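Two-component system response regulator/GGDEF domain protein (Aeromonas salmonicida, PDB 3LUF) probably makes cyclic di-GMP from two GTP molecules through a GGDEF domain absent from this construct, which holds its two magnesium-binding receiver domains. Local coordinates at residues S155-A160 / Y177-I182; E126-D131 / R171-D176; D183-V188 / A215-Q220; I203-S208 / Q228-E233. One frame throughout, in Å; residues are numbered along the deposited sequence. Where two conformers were deposited one is given.

Contact 1 (S155-A160 / Y177-I182); sequences SHAREA and YYMPEI. With MG (magnesium ion), chain F.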
loop_
_atom_site.group_PDB
_atom_site.type_symbol
_atom_site.label_atom_id
_atom_site.label_comp_id
_atom_site.label_asym_id
_atom_site.label_seq_id
_atom_site.Cartn_x
_atom_site.Cartn_y
_atom_site.Cartn_z
ATOM N N SER B 155 -24.437 1.780 4.714
ATOM C CA SER B 155 -24.600 3.236 4.658
ATOM C C SER B 155 -24.213 3.938 5.952
ATOM O O SER B 155 -24.208 5.163 6.030
ATOM C CB SER B 155 -26.043 3.607 4.262
ATOM O OG SER B 155 -26.516 2.765 3.230
ATOM N N HIS B 156 -23.868 3.160 6.970
ATOM C CA HIS B 156 -23.424 3.728 8.245
ATOM C C HIS B 156 -22.791 2.641 9.105
ATOM O O HIS B 156 -22.840 1.471 8.752
ATOM C CB HIS B 156 -24.558 4.438 8.997
ATOM C CG HIS B 156 -25.847 3.681 9.035
ATOM N ND1 HIS B 156 -25.987 2.467 9.671
ATOM C CD2 HIS B 156 -27.078 3.998 8.554
ATOM C CE1 HIS B 156 -27.241 2.055 9.565
ATOM N NE2 HIS B 156 -27.924 2.967 8.889
ATOM N N ALA B 157 -22.174 3.038 10.209
ATOM C CA ALA B 157 -21.467 2.074 11.049
ATOM C C ALA B 157 -22.371 0.997 11.588
ATOM O O ALA B 157 -21.993 -0.172 11.612
ATOM C CB ALA B 157 -20.756 2.774 12.190
ATOM N N ARG B 158 -23.559 1.396 12.038
ATOM C CA ARG B 158 -24.517 0.420 12.541
ATOM C C ARG B 158 -24.792 -0.705 11.518
ATOM O O ARG B 158 -24.713 -1.890 11.848
ATOM C CB ARG B 158 -25.772 1.181 12.983
ATOM C CG ARG B 158 -26.906 0.406 13.517
ATOM C CD ARG B 158 -28.019 1.432 13.899
ATOM N NE ARG B 158 -27.544 2.429 14.876
ATOM C CZ ARG B 158 -27.605 2.241 16.193
ATOM N NH1 ARG B 158 -28.144 1.124 16.652
ATOM N NH2 ARG B 158 -27.171 3.156 17.047
ATOM N N GLU B 159 -25.073 -0.339 10.267
ATOM C CA GLU B 159 -25.294 -1.324 9.220
ATOM C C GLU B 159 -24.035 -2.154 8.923
ATOM O O GLU B 159 -24.149 -3.349 8.708
ATOM C CB GLU B 159 -25.810 -0.665 7.931
ATOM C CG GLU B 159 -26.045 -1.666 6.811
ATOM C CD GLU B 159 -26.833 -1.099 5.637
ATOM O OE1 GLU B 159 -26.660 0.099 5.296
ATOM O OE2 GLU B 159 -27.625 -1.883 5.061
ATOM N N ALA B 160 -22.862 -1.518 8.925
ATOM C CA ALA B 160 -21.582 -2.211 8.684
ATOM C C ALA B 160 -21.412 -3.343 9.669
ATOM O O ALA B 160 -21.068 -4.435 9.291
ATOM C CB ALA B 160 -20.388 -1.225 8.749
ATOM N N TYR B 177 -14.596 8.196 6.695
ATOM C CA TYR B 177 -14.505 8.844 7.979
ATOM C C TYR B 177 -15.790 9.602 8.360
ATOM O O TYR B 177 -16.342 9.386 9.438
ATOM C CB TYR B 177 -13.282 9.751 8.086
ATOM C CG TYR B 177 -13.369 10.620 9.318
ATOM C CD1 TYR B 177 -13.050 10.114 10.570
ATOM C CD2 TYR B 177 -13.839 11.930 9.232
ATOM C CE1 TYR B 177 -13.153 10.905 11.706
ATOM C CE2 TYR B 177 -13.950 12.728 10.371
ATOM C CZ TYR B 177 -13.601 12.215 11.590
ATOM O OH TYR B 177 -13.706 13.012 12.715
ATOM N N TYR B 178 -16.278 10.483 7.494
ATOM C CA TYR B 178 -17.312 11.403 7.948
ATOM C C TYR B 178 -18.694 10.812 7.762
ATOM O O TYR B 178 -19.209 10.739 6.650
ATOM C CB TYR B 178 -17.159 12.788 7.292
ATOM C CG TYR B 178 -18.058 13.834 7.885
ATOM C CD1 TYR B 178 -18.205 13.959 9.273
ATOM C CD2 TYR B 178 -18.776 14.704 7.063
ATOM C CE1 TYR B 178 -19.049 14.928 9.829
ATOM C CE2 TYR B 178 -19.623 15.668 7.605
ATOM C CZ TYR B 178 -19.748 15.781 8.980
ATOM O OH TYR B 178 -20.589 16.747 9.500
HETATM N N MSE B 179 -19.263 10.348 8.868
HETATM C CA MSE B 179 -20.570 9.696 8.862
HETATM C C MSE B 179 -21.315 10.176 10.091
HETATM O O MSE B 179 -20.685 10.480 11.078
HETATM C CB MSE B 179 -20.426 8.167 8.925
HETATM C CG MSE B 179 -19.758 7.569 7.664
HETATM SE SE MSE B 179 -19.845 5.649 7.501
HETATM C CE MSE B 179 -18.677 5.166 9.037
ATOM N N PRO B 180 -22.652 10.238 10.019
ATOM C CA PRO B 180 -23.366 10.659 11.235
ATOM C C PRO B 180 -23.322 9.595 12.353
ATOM O O PRO B 180 -23.200 8.382 12.071
ATOM C CB PRO B 180 -24.793 10.935 10.737
ATOM C CG PRO B 180 -24.939 10.099 9.426
ATOM C CD PRO B 180 -23.537 10.086 8.842
ATOM N N GLU B 181 -23.341 10.082 13.596
ATOM C CA GLU B 181 -23.460 9.293 14.836
ATOM C C GLU B 181 -22.180 8.575 15.264
ATOM O O GLU B 181 -21.677 8.773 16.375
ATOM C CB GLU B 181 -24.626 8.293 14.755
ATOM C CG GLU B 181 -25.087 7.854 16.149
ATOM C CD GLU B 181 -25.789 6.499 16.202
ATOM O OE1 GLU B 181 -26.064 5.860 15.155
ATOM O OE2 GLU B 181 -26.066 6.072 17.346
ATOM N N ILE B 182 -21.659 7.731 14.374
ATOM C CA ILE B 182 -20.446 6.968 14.635
ATOM C C ILE B 182 -19.514 7.188 13.445
ATOM O O ILE B 182 -19.807 6.732 12.345
ATOM C CB ILE B 182 -20.765 5.452 14.786
ATOM C CG1 ILE B 182 -21.794 5.245 15.903
ATOM C CG2 ILE B 182 -19.478 4.628 15.045
ATOM C CD1 ILE B 182 -22.509 3.913 15.862
HETATM MG MG MG F . -19.361 10.405 4.588
HETATM O O HOH W 1 -22.180 5.810 11.089
HETATM O O HOH W 2 -24.212 4.364 12.614
HETATM O O HOH W 3 -20.446 12.227 4.440
HETATM O O HOH W 4 -17.557 11.373 4.061
HETATM O O HOH W 5 -19.658 10.080 2.521
#
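A small mixed contact, part apolar and part charged, joins Ala157 and Arg158 at the start of helix 157-166 to Met179, Glu181 and Ile182 in the loop that follows strand 172-176, which ends in the predicted phosphoacceptor Asp176. Its apolar half centres on the Ala157 methyl, which meets Ile182 CG2 at 3.6 Å from CB. The selenium of Met179, a selenomethionine here, lies against the backbone, with SE 4.1 Å from His156 CA. Outside this apolar patch, Arg158 reaches Glu181 in a salt bridge whose guanidinium and carboxylate planes lie only 4° apart. The closer bond runs from NH2 to the syn lone pair of Glu181 OE2 (3.1 Å), while the one to OE1 is weak. The Arg158 chain, extended as far as CD, bends at chi3 (-58°), which places NE. A bridging water accepts from Ala157 N and donates to the carbonyls of Pro180 and Ile182, so the first turn of the helix is tied to the loop through solvent as well. His156 is the N-cap, its ND1 accepting from Glu159 N at 3.0 Å. Earlier in the same loop, Tyr178 O binds the magnesium ion together with Asp132 and Asp176. Around this junction of helix start and loop, Ala157 also packs on Leu187 of helix 184-194, and Met179 on Val130 of strand 126-130.

Contact 2 (E126-D131 / R171-D176); sequences EVLVVD and RLVLVD. With MG (magnesium ion), chain F.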
loop_
_atom_site.group_PDB
_atom_site.type_symbol
_atom_site.label_atom_id
_atom_site.label_comp_id
_atom_site.label_asym_id
_atom_site.label_seq_id
_atom_site.Cartn_x
_atom_site.Cartn_y
_atom_site.Cartn_z
ATOM N N GLU B 126 -14.885 -11.602 -0.380
ATOM C CA GLU B 126 -15.958 -10.658 -0.011
ATOM C C GLU B 126 -15.378 -9.437 0.712
ATOM O O GLU B 126 -14.524 -9.566 1.610
ATOM C CB GLU B 126 -16.995 -11.346 0.899
ATOM C CG GLU B 126 -17.630 -12.555 0.210
ATOM C CD GLU B 126 -18.679 -13.232 1.086
ATOM O OE1 GLU B 126 -19.572 -12.515 1.580
ATOM O OE2 GLU B 126 -18.619 -14.477 1.246
ATOM N N VAL B 127 -15.808 -8.270 0.259
ATOM C CA VAL B 127 -15.370 -7.007 0.824
ATOM C C VAL B 127 -16.559 -6.129 1.178
ATOM O O VAL B 127 -17.665 -6.347 0.687
ATOM C CB VAL B 127 -14.437 -6.272 -0.147
ATOM C CG1 VAL B 127 -13.302 -7.155 -0.568
ATOM C CG2 VAL B 127 -15.255 -5.703 -1.377
ATOM N N LEU B 128 -16.333 -5.130 2.035
ATOM C CA LEU B 128 -17.437 -4.285 2.493
ATOM C C LEU B 128 -17.084 -2.826 2.305
ATOM O O LEU B 128 -15.989 -2.392 2.693
ATOM C CB LEU B 128 -17.727 -4.558 3.979
ATOM C CG LEU B 128 -18.723 -3.656 4.734
ATOM C CD1 LEU B 128 -20.120 -3.630 4.072
ATOM C CD2 LEU B 128 -18.813 -4.025 6.233
ATOM N N VAL B 129 -17.984 -2.059 1.678
ATOM C CA VAL B 129 -17.807 -0.610 1.544
ATOM C C VAL B 129 -18.772 0.085 2.514
ATOM O O VAL B 129 -19.963 -0.204 2.478
ATOM C CB VAL B 129 -18.119 -0.098 0.089
ATOM C CG1 VAL B 129 -17.936 1.424 0.011
ATOM C CG2 VAL B 129 -17.227 -0.804 -0.927
ATOM N N VAL B 130 -18.227 0.932 3.391
ATOM C CA VAL B 130 -18.999 1.716 4.386
ATOM C C VAL B 130 -18.846 3.197 4.064
ATOM O O VAL B 130 -17.751 3.781 4.136
ATOM C CB VAL B 130 -18.525 1.474 5.823
ATOM C CG1 VAL B 130 -19.508 2.079 6.815
ATOM C CG2 VAL B 130 -18.382 -0.016 6.081
ATOM N N ASP B 131 -19.967 3.823 3.732
ATOM C CA ASP B 131 -19.967 5.181 3.216
ATOM C C ASP B 131 -21.394 5.663 3.301
ATOM O O ASP B 131 -22.291 4.975 2.850
ATOM C CB ASP B 131 -19.561 5.166 1.730
ATOM C CG ASP B 131 -19.349 6.559 1.150
ATOM O OD1 ASP B 131 -19.893 7.550 1.692
ATOM O OD2 ASP B 131 -18.622 6.671 0.143
ATOM N N ARG B 171 -13.426 -10.013 4.303
ATOM C CA ARG B 171 -12.052 -9.923 4.800
ATOM C C ARG B 171 -11.459 -8.520 4.703
ATOM O O ARG B 171 -10.356 -8.267 5.180
ATOM C CB ARG B 171 -11.162 -10.920 4.067
ATOM C CG ARG B 171 -10.866 -10.553 2.612
ATOM C CD ARG B 171 -9.925 -11.597 2.032
ATOM N NE ARG B 171 -10.620 -12.888 1.955
ATOM C CZ ARG B 171 -10.038 -14.030 1.601
ATOM N NH1 ARG B 171 -8.722 -14.056 1.344
ATOM N NH2 ARG B 171 -10.767 -15.153 1.555
ATOM N N LEU B 172 -12.182 -7.618 4.030
ATOM C CA LEU B 172 -11.622 -6.276 3.817
ATOM C C LEU B 172 -12.772 -5.285 3.888
ATOM O O LEU B 172 -13.833 -5.505 3.313
ATOM C CB LEU B 172 -10.891 -6.211 2.471
ATOM C CG LEU B 172 -10.571 -4.789 1.952
ATOM C CD1 LEU B 172 -9.491 -4.261 2.821
ATOM C CD2 LEU B 172 -10.135 -4.766 0.495
ATOM N N VAL B 173 -12.567 -4.229 4.664
ATOM C CA VAL B 173 -13.542 -3.168 4.845
ATOM C C VAL B 173 -12.902 -1.856 4.427
ATOM O O VAL B 173 -11.757 -1.565 4.823
ATOM C CB VAL B 173 -14.003 -3.009 6.312
ATOM C CG1 VAL B 173 -15.119 -1.951 6.367
ATOM C CG2 VAL B 173 -14.486 -4.328 6.908
ATOM N N LEU B 174 -13.622 -1.076 3.603
ATOM C CA LEU B 174 -13.237 0.292 3.272
ATOM C C LEU B 174 -14.178 1.237 4.004
ATOM O O LEU B 174 -15.388 1.127 3.878
ATOM C CB LEU B 174 -13.314 0.527 1.760
ATOM C CG LEU B 174 -12.445 -0.365 0.844
ATOM C CD1 LEU B 174 -13.084 -1.734 0.568
ATOM C CD2 LEU B 174 -12.300 0.339 -0.476
ATOM N N VAL B 175 -13.612 2.170 4.760
ATOM C CA VAL B 175 -14.365 2.956 5.759
ATOM C C VAL B 175 -14.245 4.458 5.528
ATOM O O VAL B 175 -13.176 5.017 5.623
ATOM C CB VAL B 175 -13.861 2.642 7.196
ATOM C CG1 VAL B 175 -14.677 3.433 8.220
ATOM C CG2 VAL B 175 -14.007 1.163 7.487
ATOM N N ASP B 176 -15.384 5.087 5.262
ATOM C CA ASP B 176 -15.517 6.533 5.184
ATOM C C ASP B 176 -15.393 7.138 6.567
ATOM O O ASP B 176 -16.049 6.688 7.517
ATOM C CB ASP B 176 -16.909 6.838 4.608
ATOM C CG ASP B 176 -17.206 8.327 4.494
ATOM O OD1 ASP B 176 -16.281 9.129 4.264
ATOM O OD2 ASP B 176 -18.398 8.672 4.646
HETATM MG MG MG F . -19.361 10.405 4.588
HETATM O O HOH W 6 -13.535 -13.214 1.606
HETATM O O HOH W 5 -19.658 10.080 2.521
HETATM O O HOH W 4 -17.557 11.373 4.061
HETATM O O HOH W 3 -20.446 12.227 4.440
#
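Strands 126-130 and 172-176 run side by side as parallel neighbours, Leu128 and Val130 exchanging backbone hydrogen bonds with Leu172, Leu174 and Asp176. The axes are 4.8 Å apart and diverge by 13°. Packing is close in the middle: Leu128 both donates to Leu172 O and accepts from Leu174 N, and Val130 repeats the pattern two residues on. On the face carrying Leu128, Val130 and Val173, Val130 CG2 touches Val173 CG1 at 3.8 Å. On the other face Val127 CG1 lies beside Leu172 CB at 4.0 Å, the two side chains pointing the same way. The start of the pair is looser and wetter: Arg171 N still bonds to Glu126 O, but a water bridges Glu126 N and Arg171 NE, and Leu172 N is buried without a partner. At the opposite end the acids gather. Asp131 OD1 and Asp176 OD2, both acceptors, stand 3.5 Å apart; the magnesium ion sits 2.0 Å from Asp176 OD2, and its waters donate to Asp131 OD1 and Asp176 OD1. Asp131 OD2 is held by Ser136. Acids clustered at the C-terminal ends of adjacent parallel strands are the hallmark of the CheY-like receiver site, in which Asp176 is the predicted phosphoacceptor.

Contact 3 (D183-V188 / A215-Q220); sequences DGISLV and ARYLKQ. With DMS (dimethyl sulfoxide), chain I.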
loop_
_atom_site.group_PDB
_atom_site.type_symbol
_atom_site.label_atom_id
_atom_site.label_comp_id
_atom_site.label_asym_id
_atom_site.label_seq_id
_atom_site.Cartn_x
_atom_site.Cartn_y
_atom_site.Cartn_z
ATOM N N ASP B 183 -18.404 7.886 13.656
ATOM C CA ASP B 183 -17.516 8.150 12.548
ATOM C C ASP B 183 -16.664 6.956 12.210
ATOM O O ASP B 183 -16.676 5.968 12.938
ATOM C CB ASP B 183 -16.687 9.405 12.770
ATOM C CG ASP B 183 -15.665 9.297 13.899
ATOM O OD1 ASP B 183 -14.885 8.334 14.007
ATOM O OD2 ASP B 183 -15.584 10.256 14.683
ATOM N N GLY B 184 -15.904 7.073 11.126
ATOM C CA GLY B 184 -15.080 5.964 10.625
ATOM C C GLY B 184 -14.044 5.476 11.628
ATOM O O GLY B 184 -13.770 4.276 11.717
ATOM N N ILE B 185 -13.400 6.392 12.342
ATOM C CA ILE B 185 -12.337 5.985 13.249
ATOM C C ILE B 185 -12.932 5.226 14.436
ATOM O O ILE B 185 -12.352 4.220 14.883
ATOM C CB ILE B 185 -11.450 7.183 13.680
ATOM C CG1 ILE B 185 -10.638 7.665 12.492
ATOM C CG2 ILE B 185 -10.469 6.760 14.751
ATOM C CD1 ILE B 185 -10.184 9.094 12.588
ATOM N N SER B 186 -14.094 5.669 14.902
ATOM C CA SER B 186 -14.831 4.947 15.928
ATOM C C SER B 186 -15.216 3.541 15.491
ATOM O O SER B 186 -15.119 2.601 16.264
ATOM C CB SER B 186 -16.101 5.701 16.307
ATOM O OG SER B 186 -15.760 6.860 16.998
ATOM N N LEU B 187 -15.648 3.403 14.244
ATOM C CA LEU B 187 -15.961 2.082 13.724
ATOM C C LEU B 187 -14.687 1.238 13.700
ATOM O O LEU B 187 -14.694 0.070 14.061
ATOM C CB LEU B 187 -16.588 2.152 12.319
ATOM C CG LEU B 187 -16.845 0.821 11.609
ATOM C CD1 LEU B 187 -17.814 -0.099 12.380
ATOM C CD2 LEU B 187 -17.403 1.144 10.213
ATOM N N VAL B 188 -13.595 1.818 13.230
ATOM C CA VAL B 188 -12.346 1.043 13.218
ATOM C C VAL B 188 -11.947 0.589 14.647
ATOM O O VAL B 188 -11.564 -0.556 14.856
ATOM C CB VAL B 188 -11.239 1.850 12.533
ATOM C CG1 VAL B 188 -9.930 1.175 12.697
ATOM C CG2 VAL B 188 -11.592 1.980 11.039
ATOM N N ALA B 215 -3.351 9.291 9.591
ATOM C CA ALA B 215 -2.530 8.890 10.740
ATOM C C ALA B 215 -3.388 8.328 11.879
ATOM O O ALA B 215 -3.012 7.356 12.516
ATOM C CB ALA B 215 -1.682 10.076 11.249
ATOM N N ARG B 216 -4.535 8.939 12.126
ATOM C CA ARG B 216 -5.408 8.495 13.193
ATOM C C ARG B 216 -5.935 7.089 12.885
ATOM O O ARG B 216 -5.941 6.221 13.748
ATOM C CB ARG B 216 -6.576 9.468 13.369
ATOM C CG ARG B 216 -6.238 10.746 14.153
ATOM C CD ARG B 216 -7.498 11.622 14.386
ATOM N NE ARG B 216 -8.545 10.932 15.150
ATOM C CZ ARG B 216 -9.828 11.310 15.195
ATOM N NH1 ARG B 216 -10.241 12.368 14.509
ATOM N NH2 ARG B 216 -10.707 10.624 15.916
ATOM N N TYR B 217 -6.341 6.875 11.634
ATOM C CA TYR B 217 -6.741 5.545 11.196
ATOM C C TYR B 217 -5.637 4.524 11.428
ATOM O O TYR B 217 -5.888 3.450 11.980
ATOM C CB TYR B 217 -7.081 5.558 9.711
ATOM C CG TYR B 217 -8.516 5.835 9.316
ATOM C CD1 TYR B 217 -9.577 5.085 9.825
ATOM C CD2 TYR B 217 -8.807 6.817 8.353
ATOM C CE1 TYR B 217 -10.884 5.343 9.403
ATOM C CE2 TYR B 217 -10.106 7.051 7.915
ATOM C CZ TYR B 217 -11.123 6.322 8.425
ATOM O OH TYR B 217 -12.396 6.571 7.960
ATOM N N LEU B 218 -4.425 4.841 10.971
ATOM C CA LEU B 218 -3.286 3.932 11.104
ATOM C C LEU B 218 -2.951 3.588 12.568
ATOM O O LEU B 218 -2.731 2.397 12.913
ATOM C CB LEU B 218 -2.072 4.494 10.331
ATOM C CG LEU B 218 -2.245 4.471 8.805
ATOM C CD1 LEU B 218 -1.099 5.302 8.131
ATOM C CD2 LEU B 218 -2.232 3.025 8.304
ATOM N N LYS B 219 -2.929 4.615 13.423
ATOM C CA LYS B 219 -2.642 4.427 14.843
ATOM C C LYS B 219 -3.713 3.605 15.541
ATOM O O LYS B 219 -3.430 2.925 16.542
ATOM C CB LYS B 219 -2.478 5.782 15.565
ATOM C CG LYS B 219 -1.294 6.610 15.079
ATOM C CD LYS B 219 0.039 6.054 15.522
ATOM C CE LYS B 219 1.151 6.958 15.017
ATOM N NZ LYS B 219 2.350 6.168 14.720
ATOM N N GLN B 220 -4.932 3.660 15.003
ATOM C CA GLN B 220 -6.031 2.860 15.525
ATOM C C GLN B 220 -6.108 1.447 14.968
ATOM O O GLN B 220 -7.011 0.704 15.326
ATOM C CB GLN B 220 -7.370 3.544 15.327
ATOM C CG GLN B 220 -7.541 4.768 16.198
ATOM C CD GLN B 220 -7.524 4.463 17.685
ATOM O OE1 GLN B 220 -7.947 3.384 18.143
ATOM N NE2 GLN B 220 -7.014 5.407 18.449
HETATM S S DMS I . -18.296 9.923 17.037
HETATM O O DMS I . -17.741 8.440 16.185
HETATM C C1 DMS I . -16.886 10.822 17.757
HETATM C C2 DMS I . -18.840 11.153 15.812
#
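Ile185 and Val188 of helix 184-194 pack against Arg216 and Tyr217 of helix 213-219 and Gln220 just after it, the two helices lying on one side of the parallel sheet in a CheY-like α/β receiver fold. The segments run nearly parallel, 9° apart with axes 9.9 Å from each other, and no hydrogen bond passes between them.

Aromatic packing comes first. Ile185 CG1 lies over one face of the Tyr217 ring, 4.0 Å from its centroid and displaced toward the rim, a CH-pi contact. Val188 CG2 comes instead to the edge of the same ring, 3.8 Å from CE1, the two side chains crossing at about a right angle. Beyond the ring, Tyr217 OH passes close to Gly184 CA and lies within hydrogen-bonding distance of the carbonyls of both Ile205 and Val175, on strands 201-207 and 172-176.

Capping is the polar element. Asp183 is the N-cap of helix 184-194, with OD1 accepting from Ser186 N at 2.9 Å. A dimethyl sulfoxide, probably from the crystallisation liquor, takes hydrogen bonds from Asp183 N and Ser186 OG.

Apolar contact with polar side chains forms the last group. Ile185 CG2, anti to its backbone N, touches the aliphatic CG of Gln220, itself anti to the carbonyl carbon (chi1 -70°). The Gln220 carbonyl oxygen, near Val188 CG1, is buried without a hydrogen-bond partner. Over the guanidinium of Arg216, Ile185 CD1 sits above the centre of one face, 3.4 Å from CZ.

Contact 4 (I203-S208 / Q228-E233); sequences IGISVS and QPFEPE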
loop_
_atom_site.group_PDB
_atom_site.type_symbol
_atom_site.label_atom_id
_atom_site.label_comp_id
_atom_site.label_asym_id
_atom_site.label_seq_id
_atom_site.Cartn_x
_atom_site.Cartn_y
_atom_site.Cartn_z
ATOM N N ILE B 203 -9.150 -0.488 5.181
ATOM C CA ILE B 203 -8.579 0.712 4.551
ATOM C C ILE B 203 -9.410 1.911 4.977
ATOM O O ILE B 203 -10.635 1.977 4.706
ATOM C CB ILE B 203 -8.580 0.635 3.002
ATOM C CG1 ILE B 203 -7.853 -0.654 2.544
ATOM C CG2 ILE B 203 -7.943 1.901 2.418
ATOM C CD1 ILE B 203 -8.022 -0.995 1.008
ATOM N N GLY B 204 -8.752 2.851 5.626
ATOM C CA GLY B 204 -9.449 4.045 6.124
ATOM C C GLY B 204 -9.466 5.103 5.032
ATOM O O GLY B 204 -8.398 5.501 4.548
ATOM N N ILE B 205 -10.653 5.552 4.629
ATOM C CA ILE B 205 -10.801 6.615 3.637
ATOM C C ILE B 205 -11.067 7.956 4.314
ATOM O O ILE B 205 -11.907 8.058 5.208
ATOM C CB ILE B 205 -11.909 6.302 2.603
ATOM C CG1 ILE B 205 -11.643 4.938 1.949
ATOM C CG2 ILE B 205 -11.924 7.424 1.519
ATOM C CD1 ILE B 205 -12.825 4.361 1.115
ATOM N N SER B 206 -10.325 8.972 3.880
ATOM C CA SER B 206 -10.342 10.289 4.500
ATOM C C SER B 206 -10.120 11.373 3.451
ATOM O O SER B 206 -9.444 11.133 2.473
ATOM C CB SER B 206 -9.148 10.371 5.466
ATOM O OG SER B 206 -9.642 10.574 6.737
ATOM N N VAL B 207 -10.629 12.585 3.680
ATOM C CA VAL B 207 -10.026 13.743 2.996
ATOM C C VAL B 207 -8.800 14.151 3.819
ATOM O O VAL B 207 -8.851 14.150 5.063
ATOM C CB VAL B 207 -11.013 14.915 2.813
ATOM C CG1 VAL B 207 -12.108 14.529 1.834
ATOM C CG2 VAL B 207 -11.587 15.329 4.134
ATOM N N SER B 208 -7.681 14.454 3.168
ATOM C CA SER B 208 -6.477 14.712 3.951
ATOM C C SER B 208 -6.335 16.214 4.216
ATOM O O SER B 208 -6.183 17.002 3.281
ATOM C CB SER B 208 -5.225 14.079 3.311
ATOM O OG SER B 208 -4.260 15.033 2.932
ATOM N N GLN B 228 -9.274 10.778 -0.265
ATOM C CA GLN B 228 -10.224 11.236 -1.295
ATOM C C GLN B 228 -9.871 12.669 -1.700
ATOM O O GLN B 228 -9.405 13.439 -0.865
ATOM C CB GLN B 228 -11.648 11.256 -0.733
ATOM C CG GLN B 228 -12.392 9.936 -0.708
ATOM C CD GLN B 228 -13.795 10.080 -0.114
ATOM O OE1 GLN B 228 -14.102 11.088 0.542
ATOM N NE2 GLN B 228 -14.657 9.071 -0.346
ATOM N N PRO B 229 -10.063 13.037 -2.986
ATOM C CA PRO B 229 -10.424 12.202 -4.142
ATOM C C PRO B 229 -9.337 11.204 -4.559
ATOM O O PRO B 229 -8.155 11.506 -4.429
ATOM C CB PRO B 229 -10.619 13.228 -5.285
ATOM C CG PRO B 229 -9.810 14.439 -4.862
ATOM C CD PRO B 229 -10.007 14.471 -3.341
ATOM N N PHE B 230 -9.754 10.036 -5.050
ATOM C CA PHE B 230 -8.851 9.031 -5.632
ATOM C C PHE B 230 -9.392 8.509 -6.961
ATOM O O PHE B 230 -10.617 8.551 -7.220
ATOM C CB PHE B 230 -8.600 7.853 -4.660
ATOM C CG PHE B 230 -9.871 7.156 -4.204
ATOM C CD1 PHE B 230 -10.469 6.169 -5.002
ATOM C CD2 PHE B 230 -10.469 7.498 -2.996
ATOM C CE1 PHE B 230 -11.640 5.538 -4.592
ATOM C CE2 PHE B 230 -11.651 6.889 -2.585
ATOM C CZ PHE B 230 -12.237 5.912 -3.388
ATOM N N GLU B 231 -8.474 8.004 -7.793
ATOM C CA GLU B 231 -8.797 7.396 -9.075
ATOM C C GLU B 231 -9.039 5.892 -8.918
ATOM O O GLU B 231 -8.516 5.283 -7.964
ATOM C CB GLU B 231 -7.639 7.638 -10.038
ATOM C CG GLU B 231 -7.353 9.138 -10.259
ATOM C CD GLU B 231 -8.463 9.846 -11.046
ATOM O OE1 GLU B 231 -9.002 9.269 -12.022
ATOM O OE2 GLU B 231 -8.798 10.987 -10.668
ATOM N N PRO B 232 -9.794 5.275 -9.844
ATOM C CA PRO B 232 -10.062 3.829 -9.808
ATOM C C PRO B 232 -8.823 2.966 -9.709
ATOM O O PRO B 232 -8.825 1.955 -8.980
ATOM C CB PRO B 232 -10.767 3.572 -11.155
ATOM C CG PRO B 232 -11.402 4.850 -11.470
ATOM C CD PRO B 232 -10.557 5.936 -10.931
ATOM N N GLU B 233 -7.767 3.344 -10.438
ATOM C CA GLU B 233 -6.522 2.577 -10.432
ATOM C C GLU B 233 -5.835 2.661 -9.069
ATOM O O GLU B 233 -5.155 1.720 -8.695
ATOM C CB GLU B 233 -5.528 3.013 -11.545
ATOM C CG GLU B 233 -6.050 2.830 -13.028
ATOM C CD GLU B 233 -6.925 4.000 -13.538
ATOM O OE1 GLU B 233 -7.408 4.823 -12.731
ATOM O OE2 GLU B 233 -7.151 4.080 -14.772
#
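Ile205 has CG1 anti to its carbonyl carbon (chi1 -55°), which leaves CG2 anti to the backbone N, and this methyl is the atom that meets Gln228 and Phe230. Gln228 has CG anti to its carbonyl carbon (chi1 -82°) and continues extended, so that its amide end runs past the isoleucine. The two side chains cross at about a right angle: Ile205 CG2 lies 3.4 Å from Gln228 CG and remains near CD and NE2, a close fit of a methyl against the flank of the glutamine. The same methyl reaches Phe230 CE2 at 4.1 Å. Phe230 also packs on Thr140 and Gln143 of helix 134-145 and on Leu235 of helix 232-248.

The backbone supplies the polar link, Gln228 N donating to Ser206 O at 2.8 Å with an N-H...O angle of 166°. Next along the strand, Val207 CG1 approaches Gln228 OE1 at 4.2 Å. A cis peptide bond then leads into Pro229, whose carbonyl oxygen hydrogen-bonds to Ser208 of the second subunit. The cis bond before this proline recalls the conserved Lys-Pro turn of CheY-like receivers, a glutamine standing here ahead of the proline.

One firm backbone bond thus joins the end of strand 201-207 to the segment leading into helix 232-248, while the side chains add mainly apolar contact. Gln228, about 5 Å from Asp176 between side chains, brings a neutral amide rather than a charge near the magnesium site.

Overall arrangement
All four contacts belong to the second receiver domain, whose five-stranded parallel sheet has the order 150-154, 126-130, 172-176, 201-207, 224-228. Contact 2 lies within that sheet, and strand 172-176 continues the bonding into strand 201-207 of contact 4, the two centres about 13 Å apart. Contacts 1 and 2 alternate along the chain, with centres about 12 Å apart, and both reach the magnesium ion. Contacts 3 and 4 follow later and also interleave, meeting where Tyr217 reaches Ile205; both also touch the second subunit. One compact domain thus holds both the magnesium site and a surface that meets the second subunit.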